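Local coordinates for molybdopterin biosynthesis moeA protein (Pyrococcus horikoshii, PDB 1WU2) that probably takes part in molybdenum cofactor biosynthesis, helping to join molybdenum to molybdopterin as MoeA-family proteins do, at residues F276-G288 with I336-I348. Numbering follows the deposited sequence.
Sequences FHGTTIKPGRPFG and IPSQLGRYEFIKI
Ile281 and Lys282 pair in parallel with Tyr343 and Glu344, a short two-bridge strand pairing that joins the probable molybdopterin-binding domain to the beta sheet of the C-terminal region (domain IV). Three backbone bonds define it. Tyr343 N donates to Thr280 O (3.2 Å), and Lys282 N to Tyr343 O (3.0 Å). Phe345 N then reaches Lys282 O (3.0 Å). Arg342 extends the pairing with its side chain. Bends at chi2 and chi3 fold its guanidinium back to the neighbouring strand, where NE donates to Thr280 O (3.1 Å). Its NH2 donates to Ile281 O, nearly straight at 171°. Both acceptors lie within 4° of the guanidinium plane, which fixes its rotation, while Lys282 CD lies over the rim of one face. Thr280 O is gripped twice, Arg342 NE and Tyr343 N approaching from opposite faces of its carbonyl plane. With an alanine in place of Arg342, Ile281 O is likely to lose its guanidinium donor and Thr280 O one of its two, and the Lys282 methylenes their cover. A water bridges Lys282 O and Glu344 OE1, donating to both. Further out, the Phe345 ring stacks on Tyr375, and Tyr343 OH hydrogen-bonds Glu377 OE1 of the adjacent strand 374-378.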
loop_
_atom_site.group_PDB
_atom_site.type_symbol
_atom_site.label_atom_id
_atom_site.label_comp_id
_atom_site.label_asym_id
_atom_site.label_seq_id
_atom_site.Cartn_x
_atom_site.Cartn_y
_atom_site.Cartn_z
ATOM N N PHE A 276 -24.186 18.322 -8.449
ATOM C CA PHE A 276 -24.228 17.714 -9.778
ATOM C C PHE A 276 -24.785 16.287 -9.746
ATOM O O PHE A 276 -24.907 15.669 -8.691
ATOM C CB PHE A 276 -22.840 17.736 -10.437
ATOM C CG PHE A 276 -21.782 16.994 -9.666
ATOM C CD1 PHE A 276 -21.524 15.656 -9.929
ATOM C CD2 PHE A 276 -21.046 17.634 -8.680
ATOM C CE1 PHE A 276 -20.553 14.968 -9.219
ATOM C CE2 PHE A 276 -20.069 16.949 -7.965
ATOM C CZ PHE A 276 -19.823 15.617 -8.237
ATOM N N HIS A 277 -25.127 15.789 -10.928
ATOM C CA HIS A 277 -25.681 14.451 -11.111
ATOM C C HIS A 277 -25.668 14.161 -12.610
ATOM O O HIS A 277 -26.264 14.894 -13.398
ATOM C CB HIS A 277 -27.106 14.371 -10.562
ATOM C CG HIS A 277 -27.690 12.990 -10.575
ATOM N ND1 HIS A 277 -26.970 11.869 -10.228
ATOM C CD2 HIS A 277 -28.936 12.555 -10.881
ATOM C CE1 HIS A 277 -27.743 10.802 -10.323
ATOM N NE2 HIS A 277 -28.940 11.191 -10.721
ATOM N N GLY A 278 -24.984 13.090 -12.997
ATOM C CA GLY A 278 -24.711 12.824 -14.394
ATOM C C GLY A 278 -23.367 13.439 -14.707
ATOM O O GLY A 278 -23.244 14.653 -14.864
ATOM N N THR A 279 -22.353 12.587 -14.773
ATOM C CA THR A 279 -20.982 13.017 -14.960
ATOM C C THR A 279 -20.373 12.321 -16.176
ATOM O O THR A 279 -20.976 11.431 -16.780
ATOM C CB THR A 279 -20.172 12.755 -13.659
ATOM O OG1 THR A 279 -19.051 13.646 -13.581
ATOM C CG2 THR A 279 -19.549 11.368 -13.641
ATOM N N THR A 280 -19.162 12.729 -16.513
ATOM C CA THR A 280 -18.531 12.346 -17.766
ATOM C C THR A 280 -17.809 10.984 -17.710
ATOM O O THR A 280 -17.540 10.382 -18.748
ATOM C CB THR A 280 -17.589 13.502 -18.194
ATOM O OG1 THR A 280 -18.305 14.416 -19.036
ATOM C CG2 THR A 280 -16.470 13.042 -19.058
ATOM N N ILE A 281 -17.524 10.480 -16.512
ATOM C CA ILE A 281 -16.726 9.255 -16.380
ATOM C C ILE A 281 -17.431 8.017 -16.951
ATOM O O ILE A 281 -18.655 7.980 -17.063
ATOM C CB ILE A 281 -16.284 9.006 -14.907
ATOM C CG1 ILE A 281 -17.456 8.544 -14.032
ATOM C CG2 ILE A 281 -15.614 10.250 -14.325
ATOM C CD1 ILE A 281 -17.025 7.938 -12.710
ATOM N N LYS A 282 -16.634 7.012 -17.297
ATOM C CA LYS A 282 -17.127 5.768 -17.874
ATOM C C LYS A 282 -16.171 4.626 -17.500
ATOM O O LYS A 282 -15.006 4.667 -17.889
ATOM C CB LYS A 282 -17.217 5.883 -19.400
ATOM C CG LYS A 282 -17.923 4.706 -20.078
ATOM C CD LYS A 282 -17.627 4.652 -21.576
ATOM C CE LYS A 282 -18.123 3.353 -22.210
ATOM N NZ LYS A 282 -17.009 2.538 -22.782
ATOM N N PRO A 283 -16.630 3.623 -16.748
ATOM C CA PRO A 283 -17.986 3.561 -16.182
ATOM C C PRO A 283 -18.192 4.542 -15.027
ATOM O O PRO A 283 -17.266 5.267 -14.667
ATOM C CB PRO A 283 -18.083 2.116 -15.676
ATOM C CG PRO A 283 -16.675 1.722 -15.378
ATOM C CD PRO A 283 -15.827 2.441 -16.386
ATOM N N GLY A 284 -19.400 4.558 -14.465
ATOM C CA GLY A 284 -19.725 5.404 -13.326
ATOM C C GLY A 284 -20.387 6.721 -13.685
ATOM O O GLY A 284 -20.423 7.635 -12.864
ATOM N N ARG A 285 -20.921 6.803 -14.902
ATOM C CA ARG A 285 -21.538 8.025 -15.435
ATOM C C ARG A 285 -22.632 8.638 -14.541
ATOM O O ARG A 285 -22.599 9.841 -14.292
ATOM C CB ARG A 285 -22.058 7.770 -16.868
ATOM C CG ARG A 285 -23.383 8.425 -17.246
ATOM C CD ARG A 285 -23.803 8.148 -18.682
ATOM N NE ARG A 285 -25.137 8.668 -18.970
ATOM C CZ ARG A 285 -25.638 8.862 -20.192
ATOM N NH1 ARG A 285 -24.925 8.578 -21.282
ATOM N NH2 ARG A 285 -26.868 9.348 -20.327
ATOM N N PRO A 286 -23.589 7.844 -14.055
ATOM C CA PRO A 286 -24.690 8.391 -13.240
ATOM C C PRO A 286 -24.317 8.874 -11.823
ATOM O O PRO A 286 -25.222 9.097 -11.019
ATOM C CB PRO A 286 -25.685 7.218 -13.155
ATOM C CG PRO A 286 -25.211 6.213 -14.170
ATOM C CD PRO A 286 -23.730 6.391 -14.257
ATOM N N PHE A 287 -23.031 9.032 -11.523
ATOM C CA PHE A 287 -22.592 9.527 -10.218
ATOM C C PHE A 287 -23.042 10.973 -9.981
ATOM O O PHE A 287 -22.971 11.809 -10.881
ATOM C CB PHE A 287 -21.062 9.426 -10.097
ATOM C CG PHE A 287 -20.505 10.063 -8.854
ATOM C CD1 PHE A 287 -20.513 9.384 -7.641
ATOM C CD2 PHE A 287 -19.976 11.344 -8.899
ATOM C CE1 PHE A 287 -20.000 9.982 -6.493
ATOM C CE2 PHE A 287 -19.468 11.943 -7.760
ATOM C CZ PHE A 287 -19.480 11.263 -6.555
ATOM N N GLY A 288 -23.516 11.243 -8.766
ATOM C CA GLY A 288 -23.832 12.594 -8.318
ATOM C C GLY A 288 -23.342 12.841 -6.899
ATOM O O GLY A 288 -22.870 11.917 -6.227
ATOM N N ILE A 336 -6.109 1.305 -26.812
ATOM C CA ILE A 336 -7.329 1.667 -26.095
ATOM C C ILE A 336 -8.072 2.743 -26.882
ATOM O O ILE A 336 -7.797 3.929 -26.705
ATOM C CB ILE A 336 -7.028 2.197 -24.666
ATOM C CG1 ILE A 336 -6.025 1.301 -23.942
ATOM C CG2 ILE A 336 -8.325 2.281 -23.850
ATOM C CD1 ILE A 336 -5.453 1.923 -22.685
ATOM N N PRO A 337 -9.001 2.353 -27.751
ATOM C CA PRO A 337 -9.885 3.337 -28.384
ATOM C C PRO A 337 -10.788 3.979 -27.332
ATOM O O PRO A 337 -11.194 3.308 -26.384
ATOM C CB PRO A 337 -10.687 2.511 -29.399
ATOM C CG PRO A 337 -10.555 1.098 -28.969
ATOM C CD PRO A 337 -9.279 0.978 -28.209
ATOM N N SER A 338 -11.076 5.265 -27.492
ATOM C CA SER A 338 -11.771 6.035 -26.466
ATOM C C SER A 338 -12.780 7.010 -27.061
ATOM O O SER A 338 -12.523 7.655 -28.080
ATOM C CB SER A 338 -10.768 6.814 -25.612
ATOM O OG SER A 338 -9.770 5.960 -25.079
ATOM N N GLN A 339 -13.926 7.110 -26.399
ATOM C CA GLN A 339 -14.974 8.039 -26.782
ATOM C C GLN A 339 -14.582 9.453 -26.385
ATOM O O GLN A 339 -14.140 9.687 -25.256
ATOM C CB GLN A 339 -16.283 7.654 -26.089
ATOM C CG GLN A 339 -17.534 8.152 -26.779
ATOM C CD GLN A 339 -18.800 7.745 -26.046
ATOM O OE1 GLN A 339 -18.825 6.724 -25.357
ATOM N NE2 GLN A 339 -19.855 8.535 -26.202
ATOM N N LEU A 340 -14.730 10.388 -27.319
ATOM C CA LEU A 340 -14.580 11.808 -27.016
ATOM C C LEU A 340 -15.788 12.245 -26.199
ATOM O O LEU A 340 -16.905 11.785 -26.440
ATOM C CB LEU A 340 -14.465 12.651 -28.292
ATOM C CG LEU A 340 -13.126 12.591 -29.035
ATOM C CD1 LEU A 340 -13.207 13.353 -30.358
ATOM C CD2 LEU A 340 -11.989 13.137 -28.180
ATOM N N GLY A 341 -15.553 13.120 -25.227
ATOM C CA GLY A 341 -16.579 13.531 -24.286
ATOM C C GLY A 341 -16.724 12.628 -23.068
ATOM O O GLY A 341 -17.516 12.944 -22.181
ATOM N N ARG A 342 -15.974 11.524 -23.012
ATOM C CA ARG A 342 -16.041 10.590 -21.884
ATOM C C ARG A 342 -14.669 10.353 -21.257
ATOM O O ARG A 342 -13.690 10.076 -21.955
ATOM C CB ARG A 342 -16.652 9.253 -22.311
ATOM C CG ARG A 342 -18.036 9.363 -22.957
ATOM C CD ARG A 342 -19.107 9.943 -22.057
ATOM N NE ARG A 342 -19.346 9.099 -20.889
ATOM C CZ ARG A 342 -20.115 8.013 -20.876
ATOM N NH1 ARG A 342 -20.758 7.606 -21.967
ATOM N NH2 ARG A 342 -20.248 7.331 -19.748
ATOM N N TYR A 343 -14.619 10.461 -19.931
ATOM C CA TYR A 343 -13.401 10.275 -19.155
ATOM C C TYR A 343 -13.281 8.796 -18.794
ATOM O O TYR A 343 -14.023 8.299 -17.952
ATOM C CB TYR A 343 -13.459 11.140 -17.896
ATOM C CG TYR A 343 -12.142 11.331 -17.191
ATOM C CD1 TYR A 343 -11.721 10.440 -16.209
ATOM C CD2 TYR A 343 -11.324 12.414 -17.492
ATOM C CE1 TYR A 343 -10.512 10.616 -15.557
ATOM C CE2 TYR A 343 -10.113 12.602 -16.846
ATOM C CZ TYR A 343 -9.713 11.700 -15.879
ATOM O OH TYR A 343 -8.514 11.880 -15.231
ATOM N N GLU A 344 -12.343 8.104 -19.435
ATOM C CA GLU A 344 -12.237 6.649 -19.333
ATOM C C GLU A 344 -11.485 6.210 -18.080
ATOM O O GLU A 344 -10.346 6.611 -17.857
ATOM C CB GLU A 344 -11.517 6.049 -20.556
ATOM C CG GLU A 344 -11.801 6.698 -21.904
ATOM C CD GLU A 344 -13.230 6.521 -22.369
ATOM O OE1 GLU A 344 -13.951 5.676 -21.796
ATOM O OE2 GLU A 344 -13.629 7.233 -23.315
ATOM N N PHE A 345 -12.130 5.374 -17.274
ATOM C CA PHE A 345 -11.467 4.644 -16.202
ATOM C C PHE A 345 -11.159 3.258 -16.760
ATOM O O PHE A 345 -12.062 2.448 -16.965
ATOM C CB PHE A 345 -12.383 4.561 -14.977
ATOM C CG PHE A 345 -11.746 3.924 -13.769
ATOM C CD1 PHE A 345 -11.893 2.564 -13.528
ATOM C CD2 PHE A 345 -11.033 4.691 -12.856
ATOM C CE1 PHE A 345 -11.325 1.972 -12.401
ATOM C CE2 PHE A 345 -10.462 4.109 -11.730
ATOM C CZ PHE A 345 -10.603 2.744 -11.505
ATOM N N ILE A 346 -9.882 3.001 -17.017
ATOM C CA ILE A 346 -9.444 1.781 -17.684
ATOM C C ILE A 346 -8.657 0.920 -16.719
ATOM O O ILE A 346 -7.665 1.368 -16.157
ATOM C CB ILE A 346 -8.557 2.124 -18.907
ATOM C CG1 ILE A 346 -9.321 2.999 -19.907
ATOM C CG2 ILE A 346 -8.041 0.849 -19.576
ATOM C CD1 ILE A 346 -10.615 2.386 -20.425
ATOM N N LYS A 347 -9.095 -0.320 -16.543
ATOM C CA LYS A 347 -8.432 -1.253 -15.639
ATOM C C LYS A 347 -7.194 -1.838 -16.313
ATOM O O LYS A 347 -7.247 -2.266 -17.462
ATOM C CB LYS A 347 -9.400 -2.359 -15.211
ATOM C CG LYS A 347 -10.590 -1.843 -14.398
ATOM C CD LYS A 347 -11.784 -2.798 -14.445
ATOM C CE LYS A 347 -12.592 -2.650 -15.735
ATOM N NZ LYS A 347 -13.256 -1.313 -15.863
ATOM N N ILE A 348 -6.085 -1.843 -15.576
ATOM C CA ILE A 348 -4.776 -2.251 -16.076
ATOM C C ILE A 348 -4.174 -3.316 -15.167
ATOM O O ILE A 348 -4.269 -3.203 -13.956
ATOM C CB ILE A 348 -3.832 -1.023 -16.072
ATOM C CG1 ILE A 348 -4.349 0.083 -17.004
ATOM C CG2 ILE A 348 -2.392 -1.431 -16.414
ATOM C CD1 ILE A 348 -4.405 -0.291 -18.466
HETATM O O HOH W 1 -13.846 3.202 -20.093
#